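Local coordinates for NanS-p (Escherichia phage vB_EcoP_24B, PDB 6YP6), which probably binds carbohydrate as part of a carbohydrate esterase encoded by a Shiga toxin-carrying bacteriophage, at residues L6-S11 against V207-I212; G50-V55 against I199-T204; R74-V79 against W152-F157; N86-A91 against A116-T121; Y93-S98 against K193-D198. One frame throughout, in Å; residues are numbered along the deposited sequence. Where two conformers were deposited one is given.

Contact 1 of 5, residues L6-S11 against V207-I212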
# COMPACT_ATOMS: atom_id res chain seq x y z
N LEU A 6 8.08 -10.26 -1.16
CA LEU A 6 8.44 -9.57 0.07
C LEU A 6 7.28 -9.75 1.04
O LEU A 6 6.13 -9.90 0.64
CB LEU A 6 8.71 -8.08 -0.17
CG LEU A 6 7.54 -7.23 -0.66
CD1 LEU A 6 6.78 -6.58 0.48
CD2 LEU A 6 8.01 -6.16 -1.65
N SER A 7 7.60 -9.70 2.34
CA SER A 7 6.55 -9.74 3.34
C SER A 7 7.00 -9.09 4.64
O SER A 7 8.18 -9.08 4.98
CB SER A 7 6.06 -11.16 3.58
OG SER A 7 7.07 -11.93 4.18
N TYR A 8 6.01 -8.54 5.34
CA TYR A 8 6.08 -8.19 6.75
C TYR A 8 4.91 -8.88 7.44
O TYR A 8 3.77 -8.74 6.98
CB TYR A 8 5.97 -6.68 7.01
CG TYR A 8 5.84 -6.43 8.50
CD1 TYR A 8 6.95 -6.55 9.33
CD2 TYR A 8 4.62 -6.15 9.08
CE1 TYR A 8 6.85 -6.38 10.69
CE2 TYR A 8 4.51 -5.97 10.44
CZ TYR A 8 5.62 -6.09 11.24
OH TYR A 8 5.46 -5.91 12.60
N LEU A 9 5.17 -9.57 8.55
CA LEU A 9 4.13 -10.16 9.39
C LEU A 9 4.39 -9.72 10.83
O LEU A 9 5.48 -9.94 11.36
CB LEU A 9 4.15 -11.69 9.31
CG LEU A 9 3.47 -12.34 8.11
CD1 LEU A 9 4.28 -12.13 6.84
CD2 LEU A 9 3.20 -13.82 8.37
N ALA A 10 3.38 -9.16 11.48
CA ALA A 10 3.56 -8.76 12.87
C ALA A 10 3.75 -9.95 13.80
O ALA A 10 4.27 -9.77 14.91
CB ALA A 10 2.39 -7.89 13.34
N SER A 11 3.36 -11.15 13.37
CA SER A 11 3.47 -12.36 14.16
C SER A 11 4.79 -13.10 13.94
O SER A 11 5.03 -14.11 14.61
CB SER A 11 2.32 -13.31 13.81
OG SER A 11 2.35 -13.63 12.42
N VAL A 207 -2.37 3.69 12.67
CA VAL A 207 -2.75 2.49 11.94
C VAL A 207 -2.04 1.28 12.53
O VAL A 207 -0.87 1.35 12.90
CB VAL A 207 -2.49 2.64 10.42
CG1 VAL A 207 -1.02 2.74 10.08
CG2 VAL A 207 -3.16 1.51 9.61
N LEU A 208 -2.77 0.17 12.59
CA LEU A 208 -2.23 -1.12 12.98
C LEU A 208 -2.08 -1.96 11.71
O LEU A 208 -3.03 -2.09 10.93
CB LEU A 208 -3.15 -1.85 13.96
CG LEU A 208 -2.94 -1.51 15.44
CD1 LEU A 208 -3.18 -0.07 15.72
CD2 LEU A 208 -3.84 -2.40 16.28
N ILE A 209 -0.90 -2.53 11.52
CA ILE A 209 -0.62 -3.38 10.38
C ILE A 209 -0.46 -4.81 10.87
O ILE A 209 0.34 -5.09 11.77
CB ILE A 209 0.65 -2.92 9.64
CG1 ILE A 209 0.55 -1.48 9.18
CG2 ILE A 209 0.98 -3.89 8.50
CD1 ILE A 209 -0.47 -1.25 8.17
N ASP A 210 -1.22 -5.73 10.28
CA ASP A 210 -1.08 -7.16 10.51
C ASP A 210 -0.01 -7.75 9.59
O ASP A 210 0.87 -8.48 10.04
CB ASP A 210 -2.44 -7.82 10.25
CG ASP A 210 -2.56 -9.20 10.83
OD1 ASP A 210 -2.05 -9.43 11.95
OD2 ASP A 210 -3.25 -10.05 10.22
N SER A 211 -0.11 -7.42 8.30
CA SER A 211 0.81 -7.93 7.31
C SER A 211 0.81 -7.02 6.09
O SER A 211 -0.17 -6.30 5.82
CB SER A 211 0.42 -9.35 6.89
OG SER A 211 -0.87 -9.35 6.29
N ILE A 212 1.92 -7.07 5.36
CA ILE A 212 2.09 -6.48 4.03
C ILE A 212 2.83 -7.53 3.21
O ILE A 212 3.80 -8.11 3.70
CB ILE A 212 2.95 -5.21 4.06
CG1 ILE A 212 2.35 -4.14 4.97
CG2 ILE A 212 3.16 -4.65 2.65
CD1 ILE A 212 3.32 -3.04 5.32
O HOH W 1 1.11 -11.73 10.70

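Contact 2 of 5, residues G50-V55 against I199-T204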
# COMPACT_ATOMS: atom_id res chain seq x y z
N GLY A 50 3.52 17.07 12.97
CA GLY A 50 4.48 18.09 12.64
C GLY A 50 5.87 17.58 12.36
O GLY A 50 6.64 18.26 11.67
N LYS A 51 6.23 16.41 12.88
CA LYS A 51 7.51 15.79 12.60
C LYS A 51 7.40 14.91 11.36
O LYS A 51 6.33 14.77 10.76
CB LYS A 51 8.02 15.04 13.83
CG LYS A 51 8.19 15.98 15.03
CD LYS A 51 8.98 15.37 16.17
CE LYS A 51 9.09 16.37 17.33
NZ LYS A 51 9.61 15.76 18.58
N SER A 52 8.52 14.30 10.97
CA SER A 52 8.58 13.59 9.71
C SER A 52 7.51 12.51 9.62
O SER A 52 7.22 11.81 10.59
CB SER A 52 9.96 12.95 9.53
OG SER A 52 10.94 13.91 9.18
N SER A 53 6.91 12.40 8.44
CA SER A 53 6.10 11.25 8.08
C SER A 53 6.89 9.97 8.26
O SER A 53 8.11 9.95 8.06
CB SER A 53 5.70 11.46 6.62
OG SER A 53 5.10 10.34 6.05
N TRP A 54 6.22 8.90 8.66
CA TRP A 54 6.91 7.63 8.75
C TRP A 54 6.92 6.95 7.38
O TRP A 54 6.03 7.14 6.56
CB TRP A 54 6.32 6.69 9.80
CG TRP A 54 4.88 6.38 9.71
CD1 TRP A 54 3.90 6.95 10.45
CD2 TRP A 54 4.23 5.41 8.86
NE1 TRP A 54 2.69 6.42 10.12
CE2 TRP A 54 2.86 5.47 9.15
CE3 TRP A 54 4.68 4.50 7.89
CZ2 TRP A 54 1.93 4.68 8.49
CZ3 TRP A 54 3.75 3.70 7.24
CH2 TRP A 54 2.39 3.80 7.54
N VAL A 55 7.97 6.17 7.16
CA VAL A 55 8.16 5.44 5.91
C VAL A 55 8.74 4.07 6.24
O VAL A 55 9.74 3.97 6.95
CB VAL A 55 9.10 6.16 4.93
CG1 VAL A 55 9.17 5.38 3.61
CG2 VAL A 55 8.66 7.58 4.67
N ILE A 199 2.57 9.76 4.46
CA ILE A 199 2.49 10.80 3.43
C ILE A 199 2.92 12.18 3.93
O ILE A 199 3.79 12.83 3.34
CB ILE A 199 1.08 10.87 2.80
CG1 ILE A 199 0.62 9.51 2.25
CG2 ILE A 199 1.05 11.93 1.70
CD1 ILE A 199 -0.86 9.47 1.90
N THR A 200 2.26 12.66 4.98
CA THR A 200 2.32 14.05 5.39
C THR A 200 2.88 14.17 6.79
O THR A 200 2.76 13.25 7.61
CB THR A 200 0.90 14.65 5.31
OG1 THR A 200 0.94 16.01 5.72
CG2 THR A 200 -0.10 13.91 6.19
N ARG A 201 3.49 15.33 7.08
CA ARG A 201 3.89 15.62 8.45
C ARG A 201 2.70 15.96 9.34
O ARG A 201 2.80 15.85 10.57
CB ARG A 201 4.88 16.79 8.48
CG ARG A 201 6.23 16.46 7.89
CD ARG A 201 7.08 17.71 7.77
NE ARG A 201 8.49 17.39 7.62
CZ ARG A 201 9.35 17.31 8.63
NH1 ARG A 201 8.95 17.54 9.88
NH2 ARG A 201 10.62 17.01 8.39
N GLY A 202 1.59 16.38 8.75
CA GLY A 202 0.39 16.67 9.50
C GLY A 202 -0.20 15.41 10.10
O GLY A 202 0.17 14.29 9.78
N ALA A 203 -1.14 15.60 11.03
CA ALA A 203 -1.73 14.45 11.69
C ALA A 203 -2.40 13.52 10.69
O ALA A 203 -3.15 13.96 9.81
CB ALA A 203 -2.76 14.91 12.72
N THR A 204 -2.17 12.23 10.89
CA THR A 204 -2.78 11.13 10.15
C THR A 204 -3.37 10.15 11.16
O THR A 204 -3.08 10.21 12.36
CB THR A 204 -1.74 10.44 9.25
OG1 THR A 204 -0.72 9.89 10.10
CG2 THR A 204 -1.15 11.42 8.25
O HOH W 2 0.33 7.07 11.77

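Contact 3 of 5, residues R74-V79 against W152-F157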
# COMPACT_ATOMS: atom_id res chain seq x y z
N ARG A 74 -0.65 -6.93 -1.16
CA ARG A 74 -1.71 -7.05 -0.16
C ARG A 74 -1.30 -6.46 1.19
O ARG A 74 -0.12 -6.42 1.55
CB ARG A 74 -2.19 -8.49 0.04
CG ARG A 74 -1.14 -9.47 0.42
CD ARG A 74 -1.77 -10.80 0.76
NE ARG A 74 -0.81 -11.86 1.05
CZ ARG A 74 -0.30 -12.11 2.25
NH1 ARG A 74 -0.61 -11.36 3.30
NH2 ARG A 74 0.55 -13.12 2.40
N CYS A 75 -2.31 -6.03 1.94
CA CYS A 75 -2.12 -5.54 3.29
C CYS A 75 -3.38 -5.78 4.10
O CYS A 75 -4.49 -5.53 3.61
CB CYS A 75 -1.80 -4.04 3.27
SG CYS A 75 -1.60 -3.23 4.87
N ARG A 76 -3.21 -6.20 5.35
CA ARG A 76 -4.30 -6.26 6.32
C ARG A 76 -3.98 -5.23 7.41
O ARG A 76 -2.87 -5.23 7.97
CB ARG A 76 -4.45 -7.67 6.88
CG ARG A 76 -5.57 -7.79 7.91
CD ARG A 76 -5.99 -9.23 8.16
NE ARG A 76 -7.18 -9.32 9.02
CZ ARG A 76 -7.16 -9.51 10.34
NH1 ARG A 76 -6.02 -9.65 11.01
NH2 ARG A 76 -8.31 -9.57 11.00
N PHE A 77 -4.95 -4.36 7.70
CA PHE A 77 -4.71 -3.19 8.53
C PHE A 77 -5.99 -2.80 9.26
O PHE A 77 -7.09 -3.19 8.88
CB PHE A 77 -4.21 -2.00 7.67
CG PHE A 77 -5.27 -1.45 6.76
CD1 PHE A 77 -5.54 -2.06 5.54
CD2 PHE A 77 -6.05 -0.37 7.15
CE1 PHE A 77 -6.56 -1.58 4.73
CE2 PHE A 77 -7.07 0.10 6.34
CZ PHE A 77 -7.32 -0.50 5.12
N LYS A 78 -5.81 -2.00 10.30
CA LYS A 78 -6.91 -1.50 11.12
C LYS A 78 -6.60 -0.04 11.42
O LYS A 78 -5.51 0.28 11.87
CB LYS A 78 -7.02 -2.32 12.42
CG LYS A 78 -7.83 -1.67 13.53
CD LYS A 78 -8.20 -2.71 14.62
CE LYS A 78 -7.93 -2.25 16.02
NZ LYS A 78 -8.63 -3.18 16.93
N VAL A 79 -7.56 0.83 11.19
CA VAL A 79 -7.38 2.26 11.43
C VAL A 79 -7.92 2.60 12.81
O VAL A 79 -9.01 2.15 13.18
CB VAL A 79 -8.09 3.12 10.37
CG1 VAL A 79 -7.67 4.57 10.54
CG2 VAL A 79 -7.79 2.62 8.98
N TRP A 152 -10.70 -4.30 11.48
CA TRP A 152 -9.73 -4.79 10.52
C TRP A 152 -10.32 -4.82 9.11
O TRP A 152 -11.50 -5.13 8.90
CB TRP A 152 -9.27 -6.21 10.91
CG TRP A 152 -8.36 -6.23 12.08
CD1 TRP A 152 -8.67 -6.49 13.37
CD2 TRP A 152 -6.96 -5.95 12.05
NE1 TRP A 152 -7.54 -6.40 14.16
CE2 TRP A 152 -6.48 -6.06 13.36
CE3 TRP A 152 -6.06 -5.61 11.03
CZ2 TRP A 152 -5.14 -5.84 13.69
CZ3 TRP A 152 -4.75 -5.39 11.37
CH2 TRP A 152 -4.30 -5.51 12.68
N HIS A 153 -9.45 -4.53 8.14
CA HIS A 153 -9.77 -4.57 6.72
C HIS A 153 -8.62 -5.21 5.96
O HIS A 153 -7.48 -5.23 6.44
CB HIS A 153 -10.03 -3.16 6.17
CG HIS A 153 -11.22 -2.52 6.80
ND1 HIS A 153 -12.50 -2.82 6.43
CD2 HIS A 153 -11.32 -1.69 7.86
CE1 HIS A 153 -13.35 -2.17 7.21
NE2 HIS A 153 -12.65 -1.46 8.08
N THR A 154 -8.93 -5.71 4.77
CA THR A 154 -7.92 -6.20 3.86
C THR A 154 -8.01 -5.45 2.54
O THR A 154 -9.09 -5.06 2.09
CB THR A 154 -8.04 -7.72 3.62
OG1 THR A 154 -9.30 -8.02 3.02
CG2 THR A 154 -7.91 -8.47 4.92
N LEU A 155 -6.84 -5.27 1.93
CA LEU A 155 -6.75 -4.61 0.64
C LEU A 155 -5.74 -5.38 -0.19
O LEU A 155 -4.65 -5.67 0.29
CB LEU A 155 -6.30 -3.16 0.82
CG LEU A 155 -6.10 -2.35 -0.46
CD1 LEU A 155 -7.38 -2.24 -1.25
CD2 LEU A 155 -5.57 -0.95 -0.12
N ALA A 156 -6.08 -5.69 -1.43
CA ALA A 156 -5.13 -6.32 -2.33
C ALA A 156 -5.30 -5.70 -3.71
O ALA A 156 -6.35 -5.15 -4.05
CB ALA A 156 -5.29 -7.83 -2.39
N PHE A 157 -4.23 -5.81 -4.50
CA PHE A 157 -4.20 -5.39 -5.89
C PHE A 157 -3.71 -6.60 -6.67
O PHE A 157 -2.57 -7.01 -6.52
CB PHE A 157 -3.28 -4.18 -6.06
CG PHE A 157 -3.74 -3.01 -5.27
CD1 PHE A 157 -4.71 -2.16 -5.78
CD2 PHE A 157 -3.29 -2.80 -3.99
CE1 PHE A 157 -5.18 -1.09 -5.05
CE2 PHE A 157 -3.75 -1.72 -3.25
CZ PHE A 157 -4.71 -0.87 -3.78

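Contact 4 of 5, residues N86-A91 against A116-T121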
# COMPACT_ATOMS: atom_id res chain seq x y z
N ASN A 86 -11.14 14.03 5.21
CA ASN A 86 -9.99 14.24 4.33
C ASN A 86 -8.67 13.75 4.91
O ASN A 86 -7.63 13.88 4.25
CB ASN A 86 -9.92 15.69 3.86
CG ASN A 86 -11.25 16.14 3.28
OD1 ASN A 86 -11.89 15.41 2.52
ND2 ASN A 86 -11.72 17.31 3.69
N GLN A 87 -8.67 13.14 6.09
CA GLN A 87 -7.45 12.70 6.73
C GLN A 87 -6.90 11.41 6.13
O GLN A 87 -7.66 10.52 5.72
CB GLN A 87 -7.74 12.53 8.23
CG GLN A 87 -6.54 12.25 9.09
CD GLN A 87 -6.90 12.44 10.55
OE1 GLN A 87 -7.18 11.46 11.27
NE2 GLN A 87 -6.97 13.67 10.98
N TYR A 88 -5.58 11.34 6.01
CA TYR A 88 -4.90 10.19 5.44
C TYR A 88 -4.64 9.09 6.46
O TYR A 88 -4.42 9.35 7.65
CB TYR A 88 -3.55 10.59 4.84
CG TYR A 88 -3.69 11.53 3.66
CD1 TYR A 88 -4.18 11.09 2.44
CD2 TYR A 88 -3.38 12.88 3.80
CE1 TYR A 88 -4.34 11.98 1.38
CE2 TYR A 88 -3.53 13.77 2.76
CZ TYR A 88 -4.02 13.32 1.56
OH TYR A 88 -4.17 14.24 0.56
N VAL A 89 -4.60 7.85 5.95
CA VAL A 89 -4.04 6.71 6.66
C VAL A 89 -2.63 6.44 6.13
O VAL A 89 -1.65 6.66 6.85
CB VAL A 89 -4.93 5.45 6.54
CG1 VAL A 89 -4.33 4.31 7.35
CG2 VAL A 89 -6.35 5.75 7.00
N MET A 90 -2.50 5.98 4.89
CA MET A 90 -1.19 5.60 4.37
C MET A 90 -1.28 5.44 2.86
O MET A 90 -2.36 5.34 2.28
CB MET A 90 -0.71 4.30 5.03
CG MET A 90 -1.56 3.09 4.74
SD MET A 90 -1.07 1.74 5.80
CE MET A 90 -2.44 0.63 5.55
N ALA A 91 -0.10 5.37 2.25
CA ALA A 91 0.06 5.15 0.83
C ALA A 91 1.11 4.07 0.59
O ALA A 91 2.03 3.87 1.38
CB ALA A 91 0.52 6.43 0.11
N ALA A 116 0.62 3.03 -6.58
CA ALA A 116 0.57 4.43 -6.16
C ALA A 116 -0.80 4.65 -5.53
O ALA A 116 -1.64 5.39 -6.04
CB ALA A 116 0.83 5.39 -7.32
N PHE A 117 -1.04 3.91 -4.46
CA PHE A 117 -2.38 3.75 -3.91
C PHE A 117 -2.42 4.29 -2.49
O PHE A 117 -1.54 3.96 -1.69
CB PHE A 117 -2.76 2.26 -3.90
CG PHE A 117 -2.53 1.56 -5.21
CD1 PHE A 117 -2.97 2.11 -6.39
CD2 PHE A 117 -1.84 0.36 -5.26
CE1 PHE A 117 -2.74 1.46 -7.62
CE2 PHE A 117 -1.62 -0.29 -6.46
CZ PHE A 117 -2.06 0.26 -7.63
N TYR A 118 -3.42 5.11 -2.18
CA TYR A 118 -3.50 5.67 -0.84
C TYR A 118 -4.89 5.50 -0.27
O TYR A 118 -5.89 5.33 -0.98
CB TYR A 118 -3.01 7.13 -0.81
CG TYR A 118 -3.82 8.13 -1.60
CD1 TYR A 118 -3.59 8.33 -2.96
CD2 TYR A 118 -4.79 8.90 -0.99
CE1 TYR A 118 -4.33 9.25 -3.68
CE2 TYR A 118 -5.53 9.83 -1.69
CZ TYR A 118 -5.30 9.99 -3.05
OH TYR A 118 -6.02 10.89 -3.81
N ILE A 119 -4.92 5.56 1.05
CA ILE A 119 -6.11 5.31 1.85
C ILE A 119 -6.39 6.58 2.65
O ILE A 119 -5.49 7.10 3.33
CB ILE A 119 -5.90 4.09 2.77
CG1 ILE A 119 -5.60 2.83 1.96
CG2 ILE A 119 -7.10 3.91 3.69
CD1 ILE A 119 -5.12 1.68 2.80
N GLN A 120 -7.62 7.10 2.54
CA GLN A 120 -8.00 8.40 3.05
C GLN A 120 -9.49 8.36 3.34
O GLN A 120 -10.24 7.70 2.61
CB GLN A 120 -7.72 9.46 1.97
CG GLN A 120 -8.04 10.89 2.34
CD GLN A 120 -8.02 11.82 1.16
OE1 GLN A 120 -8.24 11.39 0.02
NE2 GLN A 120 -7.76 13.10 1.41
N THR A 121 -9.95 9.08 4.36
CA THR A 121 -11.38 9.24 4.54
C THR A 121 -11.86 10.50 3.84
O THR A 121 -11.15 11.51 3.77
CB THR A 121 -11.78 9.32 6.02
OG1 THR A 121 -11.00 10.30 6.71
CG2 THR A 121 -11.60 8.00 6.71

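Contact 5 of 5, residues Y93-S98 against K193-D198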
# COMPACT_ATOMS: atom_id res chain seq x y z
N TYR A 93 3.69 3.10 -2.53
CA TYR A 93 4.33 3.51 -3.77
C TYR A 93 5.38 2.48 -4.15
O TYR A 93 6.23 2.12 -3.34
CB TYR A 93 5.03 4.86 -3.63
CG TYR A 93 4.19 5.96 -3.13
CD1 TYR A 93 3.13 6.43 -3.86
CD2 TYR A 93 4.48 6.56 -1.90
CE1 TYR A 93 2.34 7.48 -3.36
CE2 TYR A 93 3.72 7.59 -1.41
CZ TYR A 93 2.65 8.04 -2.14
OH TYR A 93 1.90 9.09 -1.65
N TRP A 94 5.36 2.05 -5.41
CA TRP A 94 6.35 1.11 -5.92
C TRP A 94 6.82 1.60 -7.28
O TRP A 94 6.38 1.10 -8.33
CB TRP A 94 5.80 -0.31 -5.99
CG TRP A 94 6.78 -1.38 -6.36
CD1 TRP A 94 8.13 -1.25 -6.63
CD2 TRP A 94 6.46 -2.75 -6.54
NE1 TRP A 94 8.65 -2.47 -6.96
CE2 TRP A 94 7.65 -3.41 -6.91
CE3 TRP A 94 5.28 -3.49 -6.42
CZ2 TRP A 94 7.68 -4.78 -7.17
CZ3 TRP A 94 5.32 -4.84 -6.67
CH2 TRP A 94 6.51 -5.47 -7.04
N PRO A 95 7.71 2.60 -7.30
CA PRO A 95 8.31 3.03 -8.56
C PRO A 95 9.25 1.94 -9.05
O PRO A 95 9.90 1.27 -8.24
CB PRO A 95 9.08 4.30 -8.18
CG PRO A 95 9.15 4.33 -6.68
CD PRO A 95 8.27 3.29 -6.12
N VAL A 96 9.33 1.75 -10.36
CA VAL A 96 10.21 0.75 -10.94
C VAL A 96 11.15 1.40 -11.94
O VAL A 96 10.80 2.38 -12.62
CB VAL A 96 9.43 -0.44 -11.56
CG1 VAL A 96 8.68 -1.18 -10.45
CG2 VAL A 96 8.46 0.00 -12.64
N SER A 97 12.37 0.86 -12.02
CA SER A 97 13.42 1.46 -12.84
C SER A 97 13.29 1.09 -14.31
O SER A 97 13.93 1.73 -15.15
CB SER A 97 14.79 1.03 -12.33
OG SER A 97 14.90 -0.37 -12.35
N SER A 98 12.49 0.08 -14.63
CA SER A 98 12.19 -0.28 -16.01
C SER A 98 10.90 -1.08 -16.00
O SER A 98 10.48 -1.60 -14.96
CB SER A 98 13.32 -1.10 -16.65
OG SER A 98 13.38 -2.41 -16.09
N LYS A 193 11.82 -0.04 -4.92
CA LYS A 193 11.45 -0.30 -3.54
C LYS A 193 9.96 -0.09 -3.38
O LYS A 193 9.36 0.77 -4.04
CB LYS A 193 12.19 0.64 -2.57
CG LYS A 193 13.70 0.59 -2.70
CD LYS A 193 14.38 1.34 -1.58
CE LYS A 193 14.53 0.45 -0.38
NZ LYS A 193 15.12 1.14 0.79
N LEU A 194 9.35 -0.90 -2.52
CA LEU A 194 8.01 -0.63 -2.03
C LEU A 194 8.13 0.30 -0.83
O LEU A 194 8.86 0.01 0.12
CB LEU A 194 7.31 -1.92 -1.62
CG LEU A 194 5.92 -1.75 -1.03
CD1 LEU A 194 4.94 -1.17 -2.05
CD2 LEU A 194 5.40 -3.08 -0.49
N HIS A 195 7.43 1.43 -0.90
CA HIS A 195 7.41 2.45 0.14
C HIS A 195 6.01 2.53 0.71
O HIS A 195 5.04 2.69 -0.03
CB HIS A 195 7.74 3.81 -0.42
CG HIS A 195 9.01 3.87 -1.16
ND1 HIS A 195 10.16 4.41 -0.64
CD2 HIS A 195 9.30 3.46 -2.42
CE1 HIS A 195 11.12 4.33 -1.55
NE2 HIS A 195 10.62 3.75 -2.63
N VAL A 196 5.91 2.39 2.03
CA VAL A 196 4.64 2.52 2.73
C VAL A 196 4.81 3.71 3.68
O VAL A 196 5.78 3.76 4.43
CB VAL A 196 4.30 1.24 3.51
CG1 VAL A 196 2.90 1.33 4.07
CG2 VAL A 196 4.45 0.02 2.61
N THR A 197 3.89 4.67 3.62
CA THR A 197 4.11 5.92 4.34
C THR A 197 2.79 6.56 4.71
O THR A 197 1.80 6.37 4.02
CB THR A 197 4.94 6.89 3.47
OG1 THR A 197 5.12 8.13 4.15
CG2 THR A 197 4.27 7.18 2.13
N ASP A 198 2.78 7.36 5.78
CA ASP A 198 1.61 8.18 6.07
C ASP A 198 1.64 9.55 5.39
O ASP A 198 0.77 10.37 5.68
CB ASP A 198 1.32 8.29 7.58
CG ASP A 198 2.27 9.20 8.32
OD1 ASP A 198 3.43 9.32 7.88
OD2 ASP A 198 1.84 9.81 9.34

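Contact 1 of 5, residues L6-S11 against V207-I212
Tyr8 and Ile212 form an antiparallel hydrogen-bonded pair that joins strand 3-9 to strand 207-216 in one sheet of a beta-sandwich. Tyr8 N donates to Ile212 O at 2.8 Å and 168°, and Ile212 N returns the bond to Tyr8 O at 3.0 Å. Both donors lie in the plane of the carbonyl they reach. A third backbone bond, Ala10 N to Asp210 O at 3.0 Å, extends the ladder past the strand end, its donor tilted 23° from the carbonyl plane. Asp210 O also takes a weak bond from a water that contacts Ser11 OG. At Asp210 the second strand turns a corner. Asp210 and Ser211 together face Arg76 as a classic beta bulge, and the Asp210 carboxylate is held by a salt bridge with Arg76 and a hydrogen bond with Thr38.

The side chains alternate between two faces. Tyr8 and Ile212 lie on the buried face, their CB atoms 4.5 Å apart. The Tyr8 ring, with CG anti to the backbone N (chi1 171°), comes obliquely to Ile209, its CD2 4.3 Å from Ile209 CG2, and its hydroxyl is hydrogen-bonded to the carbonyl O of Gly15. Leu9 and Ser211, a non-hydrogen-bonded pair, lie on the other face and are partly exposed. Between the two backbones, Ser211 CA comes 3.1 Å from Tyr8 O in a CA-H...O contact.

Contact 2 of 5, residues G50-V55 against I199-T204
Arg201 lies across Gly50-Ser52, touching them with both its aliphatic stem and its guanidinium. CG sits beside the backbone N, anti to the carbonyl carbon (chi1 -69°), and from there the chain runs extended to NE, passing close over the Lys51 carbonyl, with CG 3.3 Å from Lys51 O. At its end the planar group presents its edge to Gly50. NH1 donates to Gly50 O at 3.0 Å, with the acceptor in the guanidinium plane, although the bond is bent at 142°. Ser52 covers one face of the same group, its CA 3.9 Å above the plane and over the centre. The backbone closes the circle, as Gly50 N donates to Arg201 O at 2.8 Å.

Further along, Ser53 turns toward the other loop and places CB 3.6 Å from Thr200 O. Thr200 folds its own loop as an ST turn, OG1 accepting from Gly202 N at 3.1 Å.

This surface contact lies where the loop between strands 41-46 and 55-59 meets the loop between strands 193-197 and 207-216. Just after strand 193-197, the Asp198 carboxylate takes hydrogen bonds from Trp54 N and Thr204 OG1, and from Ser53 OG in the conformer given.

Contact 3 of 5, residues R74-V79 against W152-F157
Arg76 spreads its guanidinium over Trp152 while its NH1 is gripped by two oxygens, in a salt bridge with Asp210 and a hydrogen bond to the backbone carbonyl of Glu36. The two flat groups are stacked, their planes 13° apart and their centres 4.2 Å apart. NH2 does the closest touching, 3.5 Å from Trp152 CG. CZ lies 30° off the normal of the five-membered ring, so the cation-pi contact is off-centre. Arg76 CG, anti to the backbone N (chi1 -180°), leads the extended chain across the indole.

Lys78 takes the opposite face, its CB 3.7 Å from the centroid of the six-membered ring in a CH-pi contact. The indole is clasped between the Arg76 guanidinium and the aliphatic part of Lys78, and Asp34 accepts a hydrogen bond from Trp152 NE1 and forms a salt bridge with Lys78 NZ. On the other face of the sheet the Phe77 ring lies over His153 CB, with CZ 3.9 Å from it, and turns its edge to Leu155 CB.

Beneath these groups run four backbone bonds, reciprocal between Cys75 and Leu155 and between Phe77 and His153. This is the alternation of an antiparallel beta-sandwich sheet: Phe77 and Leu155 inward, the Arg76-Trp152-Lys78 stack outward.

Contact 4 of 5, residues N86-A91 against A116-T121
Val89 and Met90 both face Ile119 as a classic beta bulge in an otherwise antiparallel pairing, where the segment axes approach to 4.7 Å with their directions 169° apart. Val89 N donates to Ile119 O at 2.9 Å, Ile119 N to Met90 O at 2.8 Å, and, just before strand 88-95 begins, Gln87 O accepts from Thr121 N.

The bulge sets two apolar side chains against one. Ile119 CG2 meets Val89 CG2 at 3.9 Å, the two side chains crossing, while its other branch runs beside the extended Met90 and brings CD1 4.0 Å from Met90 CE. Phe77 of the facing sheet touches both Met90 and Ile119.

On the other face Gln120 extends, CG anti to the backbone N (chi1 -179°), alongside Tyr88. Its amide lies almost parallel to the phenol, 11° between planes, with NE2 3.6 Å from Tyr88 CE1. NE2 donates nearly straight to Asn86 O at 2.9 Å, from above the plane of the Asn86 carbonyl. Next along, the rim of Tyr88 approaches Tyr118, CE1 3.9 Å from CD2, and the Tyr118 hydroxyl is bound by Asn139.

The two faces differ: Val89, Met90 and Ile119 pack into the sandwich interior, whereas the Gln120 NE2 bond to Asn86 O would hold the amide in its rotation and ties the loop before strand 88-95 to the neighbouring strand.

Contact 5 of 5, residues Y93-S98 against K193-D198
Tyr93 and His195 pair in antiparallel fashion where strands 88-95 and 193-197 lie side by side in the seven-stranded sheet of the beta-sandwich. The backbone hydrogen bonds are reciprocal and nearly straight: Tyr93 N to His195 O at 2.9 Å and His195 N to Tyr93 O at 2.8 Å.

Contacts through C-H groups take over where the next such pair would fall, for Pro95 has no N-H to offer. Lys193 O instead meets Pro95 CD at 3.4 Å, Trp94 CD1 at 3.5 Å and, almost in line, the Trp94 CA-H.

Among the side chains, Leu194 CD1 packs on Trp94 CB at 4.1 Å, on the face turned to strand 3-9. On the other face the His195 ring sets its edge to Tyr93 O, while NE2 is bound by Ala190 O, and Pro95 crosses it at about a right angle. The Tyr93 ring, itself stacked on Phe189, crosses Thr197 obliquely, with CE2 3.6 Å from Thr197 CG2.

In the fold
Contacts 1 and 3 share one sheet of the sandwich, strand 207-216 lying beside strand 71-79, and the backbone pairing of Leu208 with Lys78 joins them. Contacts 4 and 5 share strand 88-95 in the other sheet. The two sheets meet through apolar side chains: Met90 packs against Phe77 and Ile209, and Leu6 and Ile212 against Leu194. Contacts 1, 4 and 5 are buried, whereas contact 3 is partly buried and carries a charged aromatic stack on its outer side. Contact 2 differs, being a surface meeting of two loops held by a guanidinium and backbone groups, without strand pairing. Contact 2 joins the end of strand 193-197 through Asp198.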